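Local coordinates for ALBA-Domain Protein (PDB 7DL8), which probably binds RNA through its Alba domain, a small nucleic-acid-binding fold, at residues I70-Q75 and D86-V91; V40-L45 and I90-A95. All coordinates share one frame; numbering follows the deposited sequence.

Interaction 1: residues I70-Q75 and D86-V91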
loop_
_atom_site.group_PDB
_atom_site.type_symbol
_atom_site.label_atom_id
_atom_site.label_comp_id
_atom_site.label_asym_id
_atom_site.label_seq_id
_atom_site.Cartn_x
_atom_site.Cartn_y
_atom_site.Cartn_z
ATOM N N ILE A 70 11.633 9.942 14.748
ATOM C CA ILE A 70 10.428 9.393 14.135
ATOM C C ILE A 70 9.332 9.404 15.190
ATOM O O ILE A 70 9.509 8.841 16.277
ATOM C CB ILE A 70 10.638 7.968 13.594
ATOM C CG1 ILE A 70 11.820 7.923 12.625
ATOM C CG2 ILE A 70 9.376 7.472 12.908
ATOM C CD1 ILE A 70 12.093 6.542 12.064
ATOM N N THR A 71 8.207 10.044 14.877
ATOM C CA THR A 71 7.057 10.085 15.769
ATOM C C THR A 71 5.799 9.687 15.012
ATOM O O THR A 71 5.680 9.915 13.805
ATOM C CB THR A 71 6.854 11.479 16.392
ATOM O OG1 THR A 71 6.440 12.405 15.379
ATOM C CG2 THR A 71 8.136 11.977 17.042
ATOM N N THR A 72 4.863 9.080 15.738
ATOM C CA THR A 72 3.547 8.749 15.216
ATOM C C THR A 72 2.485 9.510 15.999
ATOM O O THR A 72 2.658 9.805 17.185
ATOM C CB THR A 72 3.272 7.240 15.291
ATOM O OG1 THR A 72 3.307 6.812 16.659
ATOM C CG2 THR A 72 4.316 6.469 14.496
ATOM N N SER A 73 1.382 9.824 15.325
ATOM C CA SER A 73 0.297 10.577 15.937
ATOM C C SER A 73 -1.014 10.189 15.266
ATOM O O SER A 73 -1.036 9.448 14.280
ATOM C CB SER A 73 0.540 12.087 15.836
ATOM O OG SER A 73 0.218 12.572 14.544
ATOM N N ARG A 74 -2.115 10.703 15.815
ATOM C CA ARG A 74 -3.451 10.413 15.308
ATOM C C ARG A 74 -4.249 11.703 15.212
ATOM O O ARG A 74 -4.381 12.432 16.201
ATOM C CB ARG A 74 -4.170 9.410 16.214
ATOM C CG ARG A 74 -5.445 8.838 15.624
ATOM C CD ARG A 74 -5.912 7.626 16.410
ATOM N NE ARG A 74 -5.808 6.400 15.625
ATOM C CZ ARG A 74 -6.362 5.243 15.968
ATOM N NH1 ARG A 74 -7.063 5.148 17.090
ATOM N NH2 ARG A 74 -6.214 4.179 15.191
ATOM N N GLN A 75 -4.773 11.983 14.021
ATOM C CA GLN A 75 -5.625 13.133 13.751
ATOM C C GLN A 75 -6.960 12.664 13.182
ATOM O O GLN A 75 -7.143 11.494 12.841
ATOM C CB GLN A 75 -4.947 14.115 12.788
ATOM C CG GLN A 75 -4.465 13.488 11.492
ATOM C CD GLN A 75 -3.741 14.481 10.604
ATOM O OE1 GLN A 75 -4.247 14.875 9.553
ATOM N NE2 GLN A 75 -2.550 14.892 11.024
ATOM N N ASP A 86 -4.085 8.120 11.076
ATOM C CA ASP A 86 -2.775 8.013 11.700
ATOM C C ASP A 86 -1.707 8.636 10.810
ATOM O O ASP A 86 -1.834 8.679 9.584
ATOM C CB ASP A 86 -2.435 6.553 11.993
ATOM C CG ASP A 86 -3.325 5.958 13.064
ATOM O OD1 ASP A 86 -3.564 6.637 14.086
ATOM O OD2 ASP A 86 -3.798 4.819 12.880
ATOM N N LYS A 87 -0.644 9.122 11.448
ATOM C CA LYS A 87 0.379 9.906 10.773
ATOM C C LYS A 87 1.761 9.545 11.297
ATOM O O LYS A 87 1.945 9.351 12.501
ATOM C CB LYS A 87 0.107 11.404 10.965
ATOM C CG LYS A 87 1.273 12.322 10.660
ATOM C CD LYS A 87 0.890 13.765 10.940
ATOM C CE LYS A 87 2.046 14.713 10.679
ATOM N NZ LYS A 87 1.763 16.077 11.209
ATOM N N ILE A 88 2.726 9.455 10.385
ATOM C CA ILE A 88 4.131 9.274 10.732
ATOM C C ILE A 88 4.884 10.532 10.323
ATOM O O ILE A 88 4.486 11.238 9.390
ATOM C CB ILE A 88 4.737 8.019 10.064
ATOM C CG1 ILE A 88 6.023 7.592 10.776
ATOM C CG2 ILE A 88 5.003 8.262 8.584
ATOM C CD1 ILE A 88 6.581 6.272 10.291
ATOM N N GLU A 89 5.962 10.831 11.046
ATOM C CA GLU A 89 6.788 12.002 10.763
ATOM C C GLU A 89 8.244 11.648 11.031
ATOM O O GLU A 89 8.617 11.375 12.176
ATOM C CB GLU A 89 6.359 13.207 11.600
ATOM C CG GLU A 89 7.139 14.474 11.288
ATOM C CD GLU A 89 6.708 15.653 12.136
ATOM O OE1 GLU A 89 7.110 15.716 13.318
ATOM O OE2 GLU A 89 5.967 16.517 11.621
ATOM N N ILE A 90 9.059 11.647 9.979
ATOM C CA ILE A 90 10.482 11.344 10.069
ATOM C C ILE A 90 11.266 12.629 9.842
ATOM O O ILE A 90 11.070 13.314 8.831
ATOM C CB ILE A 90 10.894 10.264 9.054
ATOM C CG1 ILE A 90 10.068 8.993 9.266
ATOM C CG2 ILE A 90 12.382 9.965 9.167
ATOM C CD1 ILE A 90 9.549 8.382 7.982
ATOM N N VAL A 91 12.146 12.956 10.784
ATOM C CA VAL A 91 13.010 14.127 10.686
ATOM C C VAL A 91 14.379 13.659 10.215
ATOM O O VAL A 91 15.027 12.841 10.879
ATOM C CB VAL A 91 13.112 14.864 12.030
ATOM C CG1 VAL A 91 13.969 16.114 11.888
ATOM C CG2 VAL A 91 11.727 15.212 12.553
#

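Interaction 2: residues V40-L45 and I90-A95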
loop_
_atom_site.group_PDB
_atom_site.type_symbol
_atom_site.label_atom_id
_atom_site.label_comp_id
_atom_site.label_asym_id
_atom_site.label_seq_id
_atom_site.Cartn_x
_atom_site.Cartn_y
_atom_site.Cartn_z
ATOM N N VAL A 40 14.568 18.261 7.391
ATOM C CA VAL A 40 13.360 18.111 6.590
ATOM C C VAL A 40 12.433 17.139 7.307
ATOM O O VAL A 40 12.870 16.075 7.760
ATOM C CB VAL A 40 13.677 17.622 5.165
ATOM C CG1 VAL A 40 12.395 17.275 4.422
ATOM C CG2 VAL A 40 14.469 18.676 4.407
ATOM N N TYR A 41 11.155 17.506 7.410
ATOM C CA TYR A 41 10.142 16.679 8.059
ATOM C C TYR A 41 9.395 15.891 6.988
ATOM O O TYR A 41 8.592 16.457 6.239
ATOM C CB TYR A 41 9.177 17.540 8.874
ATOM C CG TYR A 41 9.780 18.170 10.112
ATOM C CD1 TYR A 41 10.669 19.232 10.012
ATOM C CD2 TYR A 41 9.449 17.712 11.380
ATOM C CE1 TYR A 41 11.220 19.813 11.140
ATOM C CE2 TYR A 41 9.993 18.288 12.515
ATOM C CZ TYR A 41 10.878 19.337 12.388
ATOM O OH TYR A 41 11.424 19.916 13.511
ATOM N N VAL A 42 9.662 14.589 6.912
ATOM C CA VAL A 42 9.014 13.701 5.953
ATOM C C VAL A 42 7.858 13.006 6.661
ATOM O O VAL A 42 8.071 12.233 7.604
ATOM C CB VAL A 42 10.006 12.680 5.372
ATOM C CG1 VAL A 42 9.326 11.822 4.316
ATOM C CG2 VAL A 42 11.219 13.390 4.789
ATOM N N SER A 43 6.634 13.282 6.215
ATOM C CA SER A 43 5.434 12.791 6.875
ATOM C C SER A 43 4.455 12.226 5.852
ATOM O O SER A 43 4.541 12.511 4.655
ATOM C CB SER A 43 4.759 13.900 7.696
ATOM O OG SER A 43 4.480 15.031 6.888
ATOM N N ALA A 44 3.508 11.430 6.346
ATOM C CA ALA A 44 2.466 10.855 5.503
ATOM C C ALA A 44 1.300 10.412 6.376
ATOM O O ALA A 44 1.436 10.244 7.591
ATOM C CB ALA A 44 2.993 9.679 4.675
ATOM N N LEU A 45 0.150 10.218 5.735
ATOM C CA LEU A 45 -1.085 9.857 6.415
ATOM C C LEU A 45 -1.555 8.473 5.987
ATOM O O LEU A 45 -1.468 8.116 4.809
ATOM C CB LEU A 45 -2.195 10.867 6.108
ATOM C CG LEU A 45 -1.984 12.347 6.412
ATOM C CD1 LEU A 45 -3.233 13.104 5.999
ATOM C CD2 LEU A 45 -1.674 12.589 7.879
ATOM N N ILE A 90 9.059 11.647 9.979
ATOM C CA ILE A 90 10.482 11.344 10.069
ATOM C C ILE A 90 11.266 12.629 9.842
ATOM O O ILE A 90 11.070 13.314 8.831
ATOM C CB ILE A 90 10.894 10.264 9.054
ATOM C CG1 ILE A 90 10.068 8.993 9.266
ATOM C CG2 ILE A 90 12.382 9.965 9.167
ATOM C CD1 ILE A 90 9.549 8.382 7.982
ATOM N N VAL A 91 12.146 12.956 10.784
ATOM C CA VAL A 91 13.010 14.127 10.686
ATOM C C VAL A 91 14.379 13.659 10.215
ATOM O O VAL A 91 15.027 12.841 10.879
ATOM C CB VAL A 91 13.112 14.864 12.030
ATOM C CG1 VAL A 91 13.969 16.114 11.888
ATOM C CG2 VAL A 91 11.727 15.212 12.553
ATOM N N VAL A 92 14.825 14.177 9.073
ATOM C CA VAL A 92 16.110 13.809 8.494
ATOM C C VAL A 92 16.998 15.044 8.432
ATOM O O VAL A 92 16.518 16.161 8.208
ATOM C CB VAL A 92 15.947 13.179 7.094
ATOM C CG1 VAL A 92 15.072 11.938 7.171
ATOM C CG2 VAL A 92 15.361 14.185 6.109
ATOM N N THR A 93 18.293 14.839 8.657
ATOM C CA THR A 93 19.308 15.872 8.516
ATOM C C THR A 93 20.390 15.365 7.574
ATOM O O THR A 93 20.393 14.201 7.167
ATOM C CB THR A 93 19.920 16.266 9.868
ATOM O OG1 THR A 93 20.736 15.196 10.358
ATOM C CG2 THR A 93 18.829 16.578 10.884
ATOM N N LYS A 94 21.314 16.256 7.224
ATOM C CA LYS A 94 22.405 15.882 6.335
ATOM C C LYS A 94 23.281 14.813 6.973
ATOM O O LYS A 94 23.577 14.858 8.171
ATOM C CB LYS A 94 23.266 17.099 6.002
ATOM C CG LYS A 94 22.781 17.952 4.852
ATOM C CD LYS A 94 23.752 19.100 4.628
ATOM C CE LYS A 94 23.060 20.306 4.041
ATOM N NZ LYS A 94 22.207 20.997 5.051
ATOM N N ALA A 95 23.701 13.849 6.162
ATOM C CA ALA A 95 24.701 12.886 6.587
ATOM C C ALA A 95 26.089 13.436 6.279
ATOM O O ALA A 95 26.242 14.461 5.611
ATOM C CB ALA A 95 24.485 11.540 5.899
#

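Interaction 1: residues I70-Q75 and D86-V91
Strands 70-75 and 86-91 run antiparallel at 152°, their axes approaching to 4.6 Å, and two hydrogen-bonded pairs, Thr71 with Glu89 and Ser73 with Lys87, tie them together through four backbone bonds. The bonds differ in shape: Glu89 N meets Thr71 O nearly along the C=O axis, whereas Lys87 N sits above the carbonyl plane of Ser73. On the face carrying Ile70, Thr72, Arg74, Asp86, Ile88 and Ile90, one end is apolar and the other charged. Ile70 holds CG1 beside its own backbone N, so that Ile70 CG1 lies alongside Ile90 CG1 at 3.9 Å while Ile70 CG2, anti to that nitrogen, rests 4.0 Å from Ile88 CG1. At the far end Arg74 leaves its backbone with CG anti to N and bends at chi3, -113°, which turns the guanidinium alongside Asp86. The two flat groups end up nearly coplanar, 9° apart. Arg74 NE reaches the syn lone pair of Asp86 OD1 at 2.7 Å in a salt bridge. A weak bond of 3.4 Å joins Arg74 NH2 to Asp86 OD2. Between these ends, Thr72 OG1 is hydrogen-bonded to Glu57 of the second subunit, and Ile70 also packs against Ile70 of that subunit. The opposite face is more polar: Lys87 stretches out with CD 3.6 Å from Gln75 NE2, which crosses it obliquely, and Ser73 OG lies 3.8 Å from Lys87 CB. Ile88 and Ile90 also touch helix 49-61, so one face of the ladder serves both the subunit's interior and its partner. Strands 65-76 and 84-94 form the long hairpin that follows the two strand-helix units of the Alba fold, here also part of the contact with the second subunit.

Interaction 2: residues V40-L45 and I90-A95
Four straight backbone hydrogen bonds hold Val40-Val42 against Ile90-Val92, in an antiparallel ladder whose strand directions lie 151° apart. The pair of Val42 with Ile90 is the tighter: Ile90 N reaches Val42 O at 2.6 Å with an N-H...O angle of 179°, and Val42 N returns to Ile90 O at 2.7 Å. Two residues along the ladder, Val40 N bonds to Val92 O and Val92 N to Val40 O, each at 3.0 Å. The side chains of these four residues share one face, buried and wholly aliphatic. With CG1 anti to the carbonyl carbon (chi1 -59°), Val92 puts CG2 in the crowded position, where Val92 CG2 comes 3.9 Å from Val40 CB and, more loosely, 4.4 Å from Val42 CG2. The other face is built differently. Tyr41, partly exposed, lies side by side with Val91, whose CG2 methyl comes 3.5 Å from Tyr41 CE2, with Val91 CG1 over a face of the ring. The phenol oxygen is hydrogen-bonded to Glu39, which helps fix the ring's outer end. Ser43 to Leu45 run on beside the part of strand 84-94 that precedes Ile90, Ala44 bonding to Ile88, so they do not meet Thr93 to Ala95. In the fold, the Val40 and Val92 end of the aliphatic face lies against helix 22-34, where Thr29 touches both, while Ile90 meets Val56 of helix 49-61. Strand 13-16 lines the far edge of strand 39-45, pairing with Tyr41 and Ser43, and strand 65-76 flanks the far edge of strand 84-94.

Overall arrangement
Strand 84-94 is the common element: it pairs with 70-75 in interaction 1 and with 40-45 in interaction 2, so the two contacts occupy successive seams of one sheet, with centres 11 Å apart. Both ranges include Ile90 and Val91, though only Ile90 makes contacts in both. The seams also join directly, since Ile88 N probably donates to Ala44 O at 3.2 Å, and Glu89 CD packs 3.5 Å from Tyr41 CD2. Interaction 2 lies about 9 Å from the chain's centre, interaction 1 about 17 Å, measured between centres. Interaction 2 is a buried seam touched by no other chain of the assembly; interaction 1 reaches the second subunit.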